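Local structure of putative mandelate racemase (2OX4) at residues C[10-15]-C[20-25]; C[48-53]-C[88-93]; C[319-324]-C[350-355]. The protein binds magnesium and is probably a dehydratase or related lyase of the enolase superfamily. All coordinates share one frame; numbering follows the deposited sequence. Where two conformers were deposited one is given.

How the contacts relate
All three contacts are largely buried, contact 1 opening to the surface at Thr15 and Gly20; no two share a helix or strand. Contact 1 pairs strands 5-13 and 24-30 in the antiparallel sheet of the N-terminal domain and is rich in hydrogen bonds. Contact 2, in the same domain, brings together helices 48-62 and 89-110 by apolar packing alone, next to a second subunit. Contact 3 lies in the barrel domain, where a tyrosine, a leucine and a water link two segments. Contact 1 touches both others: Ile24 CD1 lies 3.9 Å from Ala51 CB, and Pro23 CB 3.5 Å from Thr321 CG2. Contacts 2 and 3 remain about 11 Å apart at their nearest atoms.

Contact 1 (C[10-15]-C[20-25]); sequences IFHVHT and GQRPIL
Phe11 and Leu25 form an antiparallel hydrogen-bonded pair that satisfies all four of their backbone polar groups facing one another: Phe11 N gives a nearly straight bond to Leu25 O at 2.8 Å, and Leu25 N returns one to Phe11 O. His12 and Ile24 follow as a non-hydrogen-bonded pair, and beyond them Val13 N donates to Pro23 O at 2.9 Å. Proline has no N-H to give back, and Val13 O instead takes the side-chain NE of Arg22 at 2.8 Å, in the guanidinium plane and almost straight (175°). Arg22 NH2 bonds to His12 O at 3.0 Å, arriving from above that carbonyl's plane. One guanidinium thus serves two successive carbonyls of strand 5-13 just where regular pairing stops.

The arginine chain bends at chi3, laying the guanidinium over one face of the His12 ring, with centres 3.6 Å apart and planes at 3°. His12 CG stands anti to the backbone N (chi1 -174°), which turns the imidazole beneath the guanidinium. Its NE2 bonds to a glycerol, probably from the crystallisation liquor. Asp388 of the adjoining strand 387-393 makes a salt bridge with Arg22 NH2 through OD1, and its other carboxylate oxygen, OD2, is hydrogen-bonded to His14 NE2. A leucine in place of Arg22 would probably leave the carbonyls of His12 and Val13 without these donors and Asp388 without its charged mate, with one face of the imidazole losing its stacked cover. Val13 CB also packs on Pro23 CD at 3.9 Å. The chemistry implies a hairpin end fastened by one charged side chain through in-plane donors and a stacked face, its positive charge probably balanced by Asp388.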
ATOM      1  N   ILE C  10     -33.329  15.852 -32.717  1.00  7.96           N
ATOM      2  CA  ILE C  10     -31.877  15.960 -32.544  1.00 10.46           C
ATOM      3  C   ILE C  10     -31.293  16.764 -33.697  1.00 15.21           C
ATOM      4  O   ILE C  10     -31.550  16.456 -34.857  1.00 12.88           O
ATOM      5  CB  ILE C  10     -31.198  14.559 -32.461  1.00 11.65           C
ATOM      6  CG1 ILE C  10     -31.780  13.759 -31.295  1.00 12.68           C
ATOM      7  CG2 ILE C  10     -29.677  14.690 -32.315  1.00 12.68           C
ATOM      8  CD1 ILE C  10     -31.935  12.294 -31.619  1.00 15.84           C
ATOM      9  N   PHE C  11     -30.511  17.787 -33.361  1.00  8.73           N
ATOM     10  CA  PHE C  11     -29.955  18.708 -34.352  1.00 10.15           C
ATOM     11  C   PHE C  11     -28.441  18.588 -34.337  1.00 11.54           C
ATOM     12  O   PHE C  11     -27.796  19.033 -33.390  1.00 13.18           O
ATOM     13  CB  PHE C  11     -30.328  20.156 -33.994  1.00 10.35           C
ATOM     14  CG  PHE C  11     -31.806  20.394 -33.856  1.00 15.82           C
ATOM     15  CD1 PHE C  11     -32.460  20.164 -32.645  1.00 14.37           C
ATOM     16  CD2 PHE C  11     -32.543  20.880 -34.930  1.00 17.03           C
ATOM     17  CE1 PHE C  11     -33.822  20.380 -32.512  1.00 16.78           C
ATOM     18  CE2 PHE C  11     -33.907  21.100 -34.809  1.00 16.04           C
ATOM     19  CZ  PHE C  11     -34.552  20.860 -33.600  1.00 15.61           C
ATOM     20  N   HIS C  12     -27.875  17.983 -35.374  1.00  8.62           N
ATOM     21  CA  HIS C  12     -26.430  17.977 -35.526  1.00  7.90           C
ATOM     22  C   HIS C  12     -26.082  19.157 -36.458  1.00 12.60           C
ATOM     23  O   HIS C  12     -26.206  19.063 -37.690  1.00 11.53           O
ATOM     24  CB  HIS C  12     -25.937  16.623 -36.063  1.00  8.88           C
ATOM     25  CG  HIS C  12     -24.444  16.491 -36.105  1.00 12.28           C
ATOM     26  ND1 HIS C  12     -23.804  15.468 -36.777  1.00 12.24           N
ATOM     27  CD2 HIS C  12     -23.462  17.253 -35.558  1.00  9.91           C
ATOM     28  CE1 HIS C  12     -22.496  15.606 -36.647  1.00  9.02           C
ATOM     29  NE2 HIS C  12     -22.260  16.680 -35.912  1.00 12.00           N
ATOM     30  N   VAL C  13     -25.711  20.275 -35.842  1.00 13.32           N
ATOM     31  CA  VAL C  13     -25.621  21.572 -36.535  1.00 14.79           C
ATOM     32  C   VAL C  13     -24.527  21.492 -37.594  1.00 15.86           C
ATOM     33  O   VAL C  13     -23.459  20.914 -37.347  1.00 12.27           O
ATOM     34  CB  VAL C  13     -25.328  22.734 -35.546  1.00 15.10           C
ATOM     35  CG1 VAL C  13     -25.167  24.071 -36.305  1.00 13.62           C
ATOM     36  CG2 VAL C  13     -26.449  22.857 -34.526  1.00 15.54           C
ATOM     37  N   HIS C  14     -24.810  22.031 -38.785  1.00 15.17           N
ATOM     38  CA  HIS C  14     -23.837  22.045 -39.877  1.00 13.06           C
ATOM     39  C   HIS C  14     -22.576  22.826 -39.514  1.00 10.95           C
ATOM     40  O   HIS C  14     -22.612  23.704 -38.646  1.00 15.72           O
ATOM     41  CB  HIS C  14     -24.475  22.625 -41.144  1.00 13.78           C
ATOM     42  CG  HIS C  14     -25.575  21.778 -41.711  1.00 20.39           C
ATOM     43  ND1 HIS C  14     -26.546  22.285 -42.550  1.00 19.01           N
ATOM     44  CD2 HIS C  14     -25.855  20.461 -41.563  1.00 17.55           C
ATOM     45  CE1 HIS C  14     -27.377  21.316 -42.892  1.00 22.98           C
ATOM     46  NE2 HIS C  14     -26.979  20.198 -42.308  1.00 21.96           N
ATOM     47  N   THR C  15     -21.470  22.500 -40.180  1.00 15.10           N
ATOM     48  CA  THR C  15     -20.156  23.075 -39.856  1.00 13.89           C
ATOM     49  C   THR C  15     -20.225  24.575 -39.595  1.00 19.98           C
ATOM     50  O   THR C  15     -20.708  25.338 -40.432  1.00 20.12           O
ATOM     51  CB  THR C  15     -19.138  22.787 -40.968  1.00 18.19           C
ATOM     52  OG1 THR C  15     -19.119  21.384 -41.222  1.00 20.18           O
ATOM     53  CG2 THR C  15     -17.735  23.249 -40.567  1.00 19.57           C
ATOM     54  N   GLY C  20     -15.049  25.560 -37.373  1.00 19.96           N
ATOM     55  CA  GLY C  20     -15.065  24.239 -37.987  1.00 21.18           C
ATOM     56  C   GLY C  20     -15.874  23.233 -37.193  1.00 16.98           C
ATOM     57  O   GLY C  20     -15.896  22.058 -37.534  1.00 19.68           O
ATOM     58  N   GLN C  21     -16.544  23.705 -36.145  1.00 18.88           N
ATOM     59  CA  GLN C  21     -17.177  22.828 -35.153  1.00 16.72           C
ATOM     60  C   GLN C  21     -18.612  22.493 -35.536  1.00 18.29           C
ATOM     61  O   GLN C  21     -19.163  23.107 -36.441  1.00 16.02           O
ATOM     62  CB  GLN C  21     -17.109  23.487 -33.781  1.00 13.59           C
ATOM     63  CG  GLN C  21     -15.675  23.581 -33.268  1.00 20.33           C
ATOM     64  CD  GLN C  21     -15.521  24.433 -32.029  1.00 25.22           C
ATOM     65  OE1 GLN C  21     -16.500  24.850 -31.422  1.00 20.42           O
ATOM     66  NE2 GLN C  21     -14.276  24.692 -31.644  1.00 29.17           N
ATOM     67  N   ARG C  22     -19.202  21.499 -34.867  1.00 10.69           N
ATOM     68  CA  ARG C  22     -20.566  21.060 -35.171  1.00 11.26           C
ATOM     69  C   ARG C  22     -21.286  20.646 -33.883  1.00 12.84           C
ATOM     70  O   ARG C  22     -21.253  19.473 -33.507  1.00 12.43           O
ATOM     71  CB  ARG C  22     -20.556  19.879 -36.154  1.00 13.27           C
ATOM     72  CG  ARG C  22     -20.114  20.211 -37.576  1.00 11.43           C
ATOM     73  CD  ARG C  22     -20.493  19.105 -38.540  1.00 15.19           C
ATOM     74  NE  ARG C  22     -21.946  18.940 -38.606  1.00 15.17           N
ATOM     75  CZ  ARG C  22     -22.570  17.965 -39.258  1.00 16.56           C
ATOM     76  NH1 ARG C  22     -21.865  17.046 -39.913  1.00 13.57           N
ATOM     77  NH2 ARG C  22     -23.905  17.909 -39.258  1.00 13.64           N
ATOM     78  N   PRO C  23     -21.963  21.602 -33.220  1.00 14.54           N
ATOM     79  CA  PRO C  23     -22.735  21.311 -32.006  1.00 14.68           C
ATOM     80  C   PRO C  23     -23.871  20.308 -32.192  1.00 14.36           C
ATOM     81  O   PRO C  23     -24.385  20.131 -33.301  1.00 12.61           O
ATOM     82  CB  PRO C  23     -23.316  22.668 -31.600  1.00 16.25           C
ATOM     83  CG  PRO C  23     -22.619  23.682 -32.419  1.00 18.73           C
ATOM     84  CD  PRO C  23     -22.006  23.027 -33.594  1.00 13.95           C
ATOM     85  N   ILE C  24     -24.234  19.643 -31.096  1.00  9.69           N
ATOM     86  CA  ILE C  24     -25.278  18.627 -31.114  1.00 10.41           C
ATOM     87  C   ILE C  24     -26.289  18.984 -30.029  1.00 13.64           C
ATOM     88  O   ILE C  24     -25.959  19.005 -28.830  1.00 12.42           O
ATOM     89  CB  ILE C  24     -24.737  17.183 -30.880  1.00 13.20           C
ATOM     90  CG1 ILE C  24     -23.485  16.897 -31.722  1.00 13.49           C
ATOM     91  CG2 ILE C  24     -25.839  16.161 -31.205  1.00 16.15           C
ATOM     92  CD1 ILE C  24     -22.165  17.062 -30.956  1.00 16.79           C
ATOM     93  N   LEU C  25     -27.512  19.278 -30.464  1.00 12.90           N
ATOM     94  CA  LEU C  25     -28.573  19.699 -29.554  0.50 10.85           C
ATOM     95  C   LEU C  25     -29.743  18.732 -29.612  1.00 11.56           C
ATOM     96  O   LEU C  25     -29.983  18.100 -30.642  1.00 12.36           O
ATOM     97  CB  LEU C  25     -29.037  21.117 -29.902  0.50 15.39           C
ATOM     98  CG  LEU C  25     -27.971  22.187 -29.659  0.50 21.88           C
ATOM     99  CD1 LEU C  25     -28.223  23.444 -30.465  0.50 30.27           C
ATOM    100  CD2 LEU C  25     -27.883  22.509 -28.186  0.50 18.34           C
TER

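Contact 2 (C[48-53]-C[88-93]); sequences GSAAAG and GTVIFS
Ala50 and Val90 meet where helices 48-62 and 89-110 pack in the N-terminal capping domain of this enolase-superfamily fold. The backbones come close, with Ala51 CA 5.7 Å from Val90 CA, consistent with the small size of the alanines. Only 125 Å² is buried between the two segments, and no hydrogen bond crosses.

The apolar packing rests on the forked end of Val90, whose CG1 is anti to the backbone N (chi1 176°). Both methyls touch the Ala50 methyl, Val90 CG2 at 3.9 Å and Val90 CG1 at 4.0 Å from Ala50 CB. CG1 in addition lies against the backbone, with Val90 CG1 3.5 Å from Ala50 O and 4.1 Å from Ala51 N.

The second subunit also packs against this pair. Ala50 packs on Ile54 of the second subunit and Val90 on Ile91 of that subunit, while Ser49 OG bonds to its Asp57 and Lys56. The helix pair is thus part of a subunit interface as well as of the domain interior.

Within residues 88-93, hydrogen bonds build the start of the helix. Gly88 is the N-cap residue of helix 89-110, and its carbonyl accepts from Phe92 N. At the next residue, Thr89 O takes Ser93 N at 3.0 Å and, in one of the two deposited conformers of that serine, Ser93 OG at 2.8 Å from the opposite face of the carbonyl plane.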
ATOM      1  N   GLY C  48     -18.705  14.050 -33.371  1.00 10.78           N
ATOM      2  CA  GLY C  48     -20.074  14.583 -33.271  1.00 10.49           C
ATOM      3  C   GLY C  48     -21.183  13.745 -33.880  1.00 11.74           C
ATOM      4  O   GLY C  48     -22.311  13.751 -33.370  1.00 12.10           O
ATOM      5  N   SER C  49     -20.893  13.030 -34.975  1.00 11.19           N
ATOM      6  CA  SER C  49     -21.911  12.179 -35.591  1.00  8.04           C
ATOM      7  C   SER C  49     -22.244  10.999 -34.687  1.00  7.30           C
ATOM      8  O   SER C  49     -23.357  10.511 -34.700  1.00 10.66           O
ATOM      9  CB  SER C  49     -21.497  11.685 -36.991  1.00 12.69           C
ATOM     10  OG  SER C  49     -21.165  12.773 -37.854  1.00 14.46           O
ATOM     11  N   ALA C  50     -21.268  10.575 -33.884  1.00  8.88           N
ATOM     12  CA  ALA C  50     -21.486   9.507 -32.909  1.00  7.77           C
ATOM     13  C   ALA C  50     -22.413  10.006 -31.791  1.00  8.55           C
ATOM     14  O   ALA C  50     -23.271   9.269 -31.325  1.00 10.33           O
ATOM     15  CB  ALA C  50     -20.155   9.023 -32.345  1.00  9.63           C
ATOM     16  N   ALA C  51     -22.233  11.261 -31.380  1.00 11.40           N
ATOM     17  CA  ALA C  51     -23.147  11.905 -30.438  1.00 12.18           C
ATOM     18  C   ALA C  51     -24.582  11.989 -30.997  1.00 12.29           C
ATOM     19  O   ALA C  51     -25.544  11.663 -30.301  1.00  9.80           O
ATOM     20  CB  ALA C  51     -22.622  13.302 -30.037  1.00 10.85           C
ATOM     21  N   ALA C  52     -24.727  12.387 -32.262  1.00 11.38           N
ATOM     22  CA  ALA C  52     -26.058  12.428 -32.866  1.00 10.20           C
ATOM     23  C   ALA C  52     -26.685  11.030 -32.891  1.00 11.52           C
ATOM     24  O   ALA C  52     -27.880  10.873 -32.629  1.00 13.01           O
ATOM     25  CB  ALA C  52     -25.997  13.041 -34.272  1.00 11.70           C
ATOM     26  N   GLY C  53     -25.861  10.017 -33.183  1.00 12.06           N
ATOM     27  CA  GLY C  53     -26.319   8.635 -33.256  1.00  9.92           C
ATOM     28  C   GLY C  53     -26.699   8.053 -31.904  1.00 11.92           C
ATOM     29  O   GLY C  53     -27.706   7.349 -31.793  1.00 10.55           O
ATOM     30  N   GLY C  88     -17.934   5.672 -21.469  1.00 10.58           N
ATOM     31  CA  GLY C  88     -17.267   6.316 -22.583  1.00  8.68           C
ATOM     32  C   GLY C  88     -17.774   7.715 -22.890  1.00  8.38           C
ATOM     33  O   GLY C  88     -18.883   8.092 -22.495  1.00  5.99           O
ATOM     34  N   THR C  89     -16.943   8.451 -23.622  1.00  8.71           N
ATOM     35  CA  THR C  89     -17.222   9.793 -24.109  1.00  8.90           C
ATOM     36  C   THR C  89     -18.633   9.898 -24.679  1.00  9.12           C
ATOM     37  O   THR C  89     -19.436  10.709 -24.221  1.00 10.36           O
ATOM     38  CB  THR C  89     -16.219  10.157 -25.244  1.00  7.84           C
ATOM     39  OG1 THR C  89     -14.879  10.124 -24.736  1.00 12.42           O
ATOM     40  CG2 THR C  89     -16.517  11.556 -25.767  1.00  9.95           C
ATOM     41  N   VAL C  90     -18.926   9.050 -25.667  1.00  8.11           N
ATOM     42  CA  VAL C  90     -20.161   9.160 -26.433  1.00  9.24           C
ATOM     43  C   VAL C  90     -21.330   8.635 -25.598  1.00  8.97           C
ATOM     44  O   VAL C  90     -22.380   9.280 -25.517  1.00  8.87           O
ATOM     45  CB  VAL C  90     -20.042   8.410 -27.780  1.00 10.58           C
ATOM     46  CG1 VAL C  90     -21.377   8.445 -28.542  1.00 10.20           C
ATOM     47  CG2 VAL C  90     -18.920   9.009 -28.639  1.00 10.77           C
ATOM     48  N   ILE C  91     -21.119   7.482 -24.951  1.00  9.91           N
ATOM     49  CA  ILE C  91     -22.123   6.852 -24.087  1.00  9.91           C
ATOM     50  C   ILE C  91     -22.635   7.869 -23.073  1.00  9.58           C
ATOM     51  O   ILE C  91     -23.850   8.090 -22.973  1.00  9.40           O
ATOM     52  CB  ILE C  91     -21.552   5.585 -23.381  1.00 11.05           C
ATOM     53  CG1 ILE C  91     -21.193   4.490 -24.410  1.00 10.41           C
ATOM     54  CG2 ILE C  91     -22.496   5.074 -22.279  1.00  8.81           C
ATOM     55  CD1 ILE C  91     -22.330   4.097 -25.364  1.00 13.89           C
ATOM     56  N   PHE C  92     -21.719   8.523 -22.354  1.00  6.70           N
ATOM     57  CA  PHE C  92     -22.121   9.482 -21.312  1.00  7.65           C
ATOM     58  C   PHE C  92     -22.649  10.825 -21.854  1.00 10.23           C
ATOM     59  O   PHE C  92     -23.518  11.447 -21.229  1.00  9.76           O
ATOM     60  CB  PHE C  92     -21.029   9.663 -20.247  1.00  8.09           C
ATOM     61  CG  PHE C  92     -20.957   8.525 -19.257  1.00  8.55           C
ATOM     62  CD1 PHE C  92     -19.789   7.799 -19.106  1.00  8.95           C
ATOM     63  CD2 PHE C  92     -22.076   8.171 -18.498  1.00 11.17           C
ATOM     64  CE1 PHE C  92     -19.727   6.735 -18.200  1.00 10.08           C
ATOM     65  CE2 PHE C  92     -22.022   7.121 -17.587  1.00 13.74           C
ATOM     66  CZ  PHE C  92     -20.855   6.403 -17.442  1.00 12.88           C
ATOM     67  N   SER C  93     -22.183  11.233 -23.035  1.00 11.28           N
ATOM     68  CA  SER C  93     -22.719  12.428 -23.711  0.50 10.98           C
ATOM     69  C   SER C  93     -24.209  12.297 -23.997  1.00 10.09           C
ATOM     70  O   SER C  93     -24.959  13.266 -23.894  1.00 10.61           O
ATOM     71  CB  SER C  93     -21.985  12.692 -25.029  0.50 14.10           C
ATOM     72  OG  SER C  93     -20.668  13.147 -24.805  0.50 20.51           O
TER

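Contact 3 (C[319-324]-C[350-355]); sequences AGTGVA and PEYEEL
Gly320 and Thr321 pass in extended form beside the short helix 350-353, with Thr321 CA 6.1 Å from Tyr352 CA, before the chain turns into helix 322-333. The Tyr352 ring reaches the backbone obliquely, its CE2 lying 3.7 Å from Gly320 C. A side chain on Gly320 would start out away from the opposing segment, and here bare backbone meets the ring.

Thr321 uses its two branches for different tasks. Its methyl touches two apolar groups, with CG2 3.7 Å from Leu355 CD1 and 4.0 Å from Tyr352 CE2; the Thr321 side chain crosses those of Tyr352 and Leu355 at about right angles. Its hydroxyl, held between the backbone N and the carbonyl carbon (chi1 81°), accepts from Val323 N at 3.0 Å with an N-H...O angle of 145°, which makes Thr321 the N-cap of helix 322-333. Thr321 OG1 is also hydrogen-bonded to Glu39, a residue that accepts from Ala324 N as well.

No direct hydrogen bond joins the segments, but a water does: it accepts from Gly322 N at 2.9 Å and donates to Tyr352 O at 2.6 Å.

Tyr352 OH bonds to Gln21 of the N-terminal domain, and Thr321 packs on Pro23 and Leu25. Gly320 lies about 11 Å from the side chain of the magnesium ligand Glu267, all consistent with the interdomain setting of active sites in the mandelate racemase family.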
ATOM      1  N   ALA C 319     -17.871  24.728 -23.614  1.00 15.02           N
ATOM      2  CA  ALA C 319     -17.303  24.900 -24.961  1.00 21.03           C
ATOM      3  C   ALA C 319     -18.256  24.427 -26.038  1.00 29.46           C
ATOM      4  O   ALA C 319     -17.882  23.622 -26.900  1.00 30.20           O
ATOM      5  CB  ALA C 319     -15.951  24.181 -25.093  1.00 20.03           C
ATOM      6  N   GLY C 320     -19.489  24.926 -25.989  1.00 21.22           N
ATOM      7  CA  GLY C 320     -20.423  24.761 -27.104  1.00 23.36           C
ATOM      8  C   GLY C 320     -21.370  25.943 -27.192  1.00 17.44           C
ATOM      9  O   GLY C 320     -20.950  27.097 -27.031  1.00 18.00           O
ATOM     10  N   THR C 321     -22.650  25.654 -27.420  1.00 15.39           N
ATOM     11  CA  THR C 321     -23.647  26.699 -27.659  1.00 15.88           C
ATOM     12  C   THR C 321     -24.130  27.339 -26.370  1.00 13.70           C
ATOM     13  O   THR C 321     -23.697  26.967 -25.258  1.00 13.22           O
ATOM     14  CB  THR C 321     -24.898  26.176 -28.410  1.00 12.27           C
ATOM     15  OG1 THR C 321     -25.783  25.523 -27.487  1.00 14.57           O
ATOM     16  CG2 THR C 321     -24.540  25.240 -29.556  1.00 14.42           C
ATOM     17  N   GLY C 322     -25.051  28.287 -26.533  1.00 13.79           N
ATOM     18  CA  GLY C 322     -25.715  28.950 -25.410  1.00 13.69           C
ATOM     19  C   GLY C 322     -26.585  28.040 -24.556  1.00 12.31           C
ATOM     20  O   GLY C 322     -26.897  28.388 -23.416  1.00 13.70           O
ATOM     21  N   VAL C 323     -26.989  26.887 -25.096  1.00 12.94           N
ATOM     22  CA  VAL C 323     -27.655  25.857 -24.291  1.00 11.13           C
ATOM     23  C   VAL C 323     -26.690  25.331 -23.228  1.00 13.41           C
ATOM     24  O   VAL C 323     -26.995  25.406 -22.043  1.00  9.72           O
ATOM     25  CB  VAL C 323     -28.237  24.701 -25.160  1.00 10.77           C
ATOM     26  CG1 VAL C 323     -28.806  23.574 -24.274  1.00 11.50           C
ATOM     27  CG2 VAL C 323     -29.355  25.243 -26.085  1.00 12.01           C
ATOM     28  N   ALA C 324     -25.533  24.827 -23.663  1.00  9.69           N
ATOM     29  CA  ALA C 324     -24.466  24.420 -22.741  1.00 12.57           C
ATOM     30  C   ALA C 324     -24.096  25.518 -21.749  1.00 15.15           C
ATOM     31  O   ALA C 324     -23.952  25.262 -20.547  1.00  9.87           O
ATOM     32  CB  ALA C 324     -23.233  23.968 -23.520  1.00 16.72           C
ATOM     33  N   PRO C 350     -20.266  34.979 -34.515  1.00 26.73           N
ATOM     34  CA  PRO C 350     -21.647  34.967 -35.049  1.00 25.88           C
ATOM     35  C   PRO C 350     -22.228  33.576 -35.390  1.00 23.97           C
ATOM     36  O   PRO C 350     -23.448  33.393 -35.344  1.00 23.83           O
ATOM     37  CB  PRO C 350     -21.535  35.810 -36.323  1.00 31.01           C
ATOM     38  CG  PRO C 350     -20.335  36.686 -36.097  1.00 29.83           C
ATOM     39  CD  PRO C 350     -19.373  35.822 -35.337  1.00 33.14           C
ATOM     40  N   GLU C 351     -21.372  32.613 -35.739  1.00 24.17           N
ATOM     41  CA  GLU C 351     -21.834  31.241 -36.024  1.00 22.96           C
ATOM     42  C   GLU C 351     -22.409  30.555 -34.779  1.00 24.50           C
ATOM     43  O   GLU C 351     -23.247  29.652 -34.882  1.00 19.74           O
ATOM     44  CB  GLU C 351     -20.699  30.392 -36.587  1.00 20.24           C
ATOM     45  CG  GLU C 351     -19.455  30.285 -35.689  1.00 19.72           C
ATOM     46  CD  GLU C 351     -18.222  29.980 -36.495  1.00 40.60           C
ATOM     47  OE1 GLU C 351     -17.404  29.144 -36.056  1.00 30.98           O
ATOM     48  OE2 GLU C 351     -18.087  30.566 -37.589  1.00 25.41           O
ATOM     49  N   TYR C 352     -21.944  30.982 -33.611  1.00 24.13           N
ATOM     50  CA  TYR C 352     -22.493  30.491 -32.350  1.00 21.57           C
ATOM     51  C   TYR C 352     -23.667  31.335 -31.842  1.00 27.06           C
ATOM     52  O   TYR C 352     -24.679  30.785 -31.398  1.00 18.50           O
ATOM     53  CB  TYR C 352     -21.389  30.289 -31.304  1.00 23.23           C
ATOM     54  CG  TYR C 352     -20.791  28.891 -31.365  1.00 25.71           C
ATOM     55  CD1 TYR C 352     -19.589  28.641 -32.032  1.00 22.06           C
ATOM     56  CD2 TYR C 352     -21.457  27.813 -30.782  1.00 27.47           C
ATOM     57  CE1 TYR C 352     -19.057  27.339 -32.096  1.00 20.91           C
ATOM     58  CE2 TYR C 352     -20.942  26.528 -30.840  1.00 28.84           C
ATOM     59  CZ  TYR C 352     -19.748  26.291 -31.496  1.00 29.62           C
ATOM     60  OH  TYR C 352     -19.260  24.997 -31.536  1.00 21.35           O
ATOM     61  N   GLU C 353     -23.560  32.659 -31.947  1.00 25.41           N
ATOM     62  CA  GLU C 353     -24.666  33.552 -31.562  1.00 28.82           C
ATOM     63  C   GLU C 353     -26.023  33.248 -32.208  1.00 25.50           C
ATOM     64  O   GLU C 353     -27.052  33.387 -31.561  1.00 24.21           O
ATOM     65  CB  GLU C 353     -24.300  35.025 -31.776  1.00 26.41           C
ATOM     66  CG  GLU C 353     -23.118  35.493 -30.948  1.00 39.36           C
ATOM     67  CD  GLU C 353     -22.526  36.809 -31.440  1.00 52.93           C
ATOM     68  OE1 GLU C 353     -23.231  37.843 -31.383  1.00 69.36           O
ATOM     69  OE2 GLU C 353     -21.349  36.809 -31.875  1.00 66.71           O
ATOM     70  N   GLU C 354     -26.032  32.841 -33.480  1.00 22.57           N
ATOM     71  CA  GLU C 354     -27.292  32.650 -34.222  1.00 25.43           C
ATOM     72  C   GLU C 354     -28.099  31.414 -33.798  1.00 20.85           C
ATOM     73  O   GLU C 354     -29.251  31.227 -34.217  1.00 17.13           O
ATOM     74  CB  GLU C 354     -27.028  32.600 -35.728  1.00 25.73           C
ATOM     75  CG  GLU C 354     -26.227  31.372 -36.178  1.00 19.50           C
ATOM     76  CD  GLU C 354     -26.023  31.310 -37.692  1.00 34.49           C
ATOM     77  OE1 GLU C 354     -26.604  32.144 -38.420  1.00 32.94           O
ATOM     78  OE2 GLU C 354     -25.282  30.417 -38.161  1.00 34.83           O
ATOM     79  N   LEU C 355     -27.488  30.575 -32.964  1.00 19.85           N
ATOM     80  CA  LEU C 355     -28.060  29.277 -32.615  1.00 20.38           C
ATOM     81  C   LEU C 355     -29.079  29.347 -31.487  1.00 19.23           C
ATOM     82  O   LEU C 355     -29.936  28.466 -31.378  1.00 16.69           O
ATOM     83  CB  LEU C 355     -26.951  28.282 -32.248  1.00 17.37           C
ATOM     84  CG  LEU C 355     -25.900  28.018 -33.328  1.00 18.31           C
ATOM     85  CD1 LEU C 355     -24.833  27.058 -32.807  1.00 18.81           C
ATOM     86  CD2 LEU C 355     -26.559  27.471 -34.586  1.00 15.54           C
TER
HETATM   87  O   HOH W   1     -24.838  29.709 -28.999  1.00 24.50           O